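Local coordinates for prophage Lp1 protein 11 (Lactobacillus plantarum WCFS1, PDB 3B7H) that probably binds DNA as a small helical phage protein of the Cro/C1 helix-turn-helix family, perhaps acting as a transcriptional regulator, at residues A[11-14]-A[15-18]. Sequence-based numbering, arbitrary orientation.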
# COMPACT_ATOMS: atom_id res chain seq x y z
N HIS A 11 -12.42 3.48 0.88
CA HIS A 11 -12.62 2.12 1.39
C HIS A 11 -12.47 2.10 2.90
O HIS A 11 -13.25 1.48 3.63
CB HIS A 11 -11.60 1.15 0.76
CG HIS A 11 -11.87 -0.27 1.10
ND1 HIS A 11 -13.06 -0.89 0.78
CD2 HIS A 11 -11.13 -1.19 1.75
CE1 HIS A 11 -13.03 -2.14 1.20
NE2 HIS A 11 -11.87 -2.35 1.79
N LEU A 12 -11.43 2.77 3.35
CA LEU A 12 -11.16 2.89 4.76
C LEU A 12 -12.34 3.51 5.49
O LEU A 12 -12.77 2.98 6.51
CB LEU A 12 -9.88 3.69 4.97
CG LEU A 12 -9.67 4.03 6.43
CD1 LEU A 12 -9.56 2.77 7.28
CD2 LEU A 12 -8.44 4.87 6.53
N MET A 13 -12.92 4.58 4.96
CA MET A 13 -14.08 5.18 5.58
C MET A 13 -15.27 4.22 5.60
O MET A 13 -15.99 4.18 6.58
CB MET A 13 -14.45 6.50 4.85
CG MET A 13 -15.59 7.29 5.48
SD MET A 13 -15.33 7.73 7.21
CE MET A 13 -13.64 8.14 7.16
N GLU A 14 -15.48 3.44 4.56
CA GLU A 14 -16.52 2.42 4.60
C GLU A 14 -16.31 1.42 5.72
O GLU A 14 -17.26 1.07 6.40
CB GLU A 14 -16.56 1.61 3.33
CG GLU A 14 -16.99 2.30 2.06
CD GLU A 14 -16.93 1.33 0.84
OE1 GLU A 14 -16.49 0.15 1.05
OE2 GLU A 14 -17.34 1.75 -0.30
N LEU A 15 -15.10 0.92 5.87
CA LEU A 15 -14.79 -0.04 6.93
C LEU A 15 -14.90 0.54 8.34
O LEU A 15 -15.39 -0.14 9.25
CB LEU A 15 -13.40 -0.64 6.76
CG LEU A 15 -13.10 -1.49 5.53
CD1 LEU A 15 -11.64 -1.93 5.57
CD2 LEU A 15 -14.03 -2.68 5.42
N ILE A 16 -14.40 1.74 8.54
CA ILE A 16 -14.53 2.47 9.81
C ILE A 16 -15.99 2.62 10.19
O ILE A 16 -16.39 2.35 11.33
CB ILE A 16 -13.92 3.87 9.68
CG1 ILE A 16 -12.40 3.79 9.69
CG2 ILE A 16 -14.36 4.80 10.81
CD1 ILE A 16 -11.70 5.17 9.49
N THR A 17 -16.79 3.04 9.22
CA THR A 17 -18.22 3.28 9.41
C THR A 17 -18.98 1.98 9.75
O THR A 17 -19.85 1.96 10.62
CB THR A 17 -18.81 3.95 8.16
OG1 THR A 17 -18.15 5.20 7.96
CG2 THR A 17 -20.29 4.22 8.31
N GLN A 18 -18.63 0.90 9.06
CA GLN A 18 -19.19 -0.42 9.40
C GLN A 18 -18.86 -0.85 10.83
O GLN A 18 -19.64 -1.54 11.44
CB GLN A 18 -18.75 -1.48 8.38
CG GLN A 18 -19.35 -1.26 6.99
CD GLN A 18 -18.88 -2.27 5.94
OE1 GLN A 18 -18.06 -3.18 6.23
NE2 GLN A 18 -19.42 -2.13 4.71
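His11 to Gln18 form two continuous turns of alpha-helix, in which the amides of Leu15, Ile16, Thr17 and Gln18 bond to the carbonyls four residues earlier. The Ile16 N to Leu12 O bond is 2.9 Å long. Met13 O is gripped twice. Thr17 N reaches Met13 O at 3.0 Å, and Thr17 OG1 donates to the same Met13 O at 2.8 Å from the opposite face of the carbonyl plane. With OG1 anti to its own carbonyl carbon and beside the backbone N (chi1 -61°), the hydroxyl points back along the helix and finds an acceptor there. Leu15 lays its CG over one face of the His11 imidazole, 4.0 Å above the plane and offset toward the rim. Leu15 CD1 lies 3.8 Å from His11 NE2. The same imidazole stacks with Phe70 and meets Phe67 edge-to-face. On the buried side, Ile16 CD1 packs against Leu12 CG at 3.8 Å. Met13 CE lies 4.2 Å from Ile16 CD1. Leu12 also touches Val56 and Leu60 of helix 50-60, while Ile16 meets Ile23 and Val26 of helix 23-30. This is the C-terminal half of an amphipathic first helix, packed into the hydrophobic core of a Cro/C1-type helix-turn-helix fold.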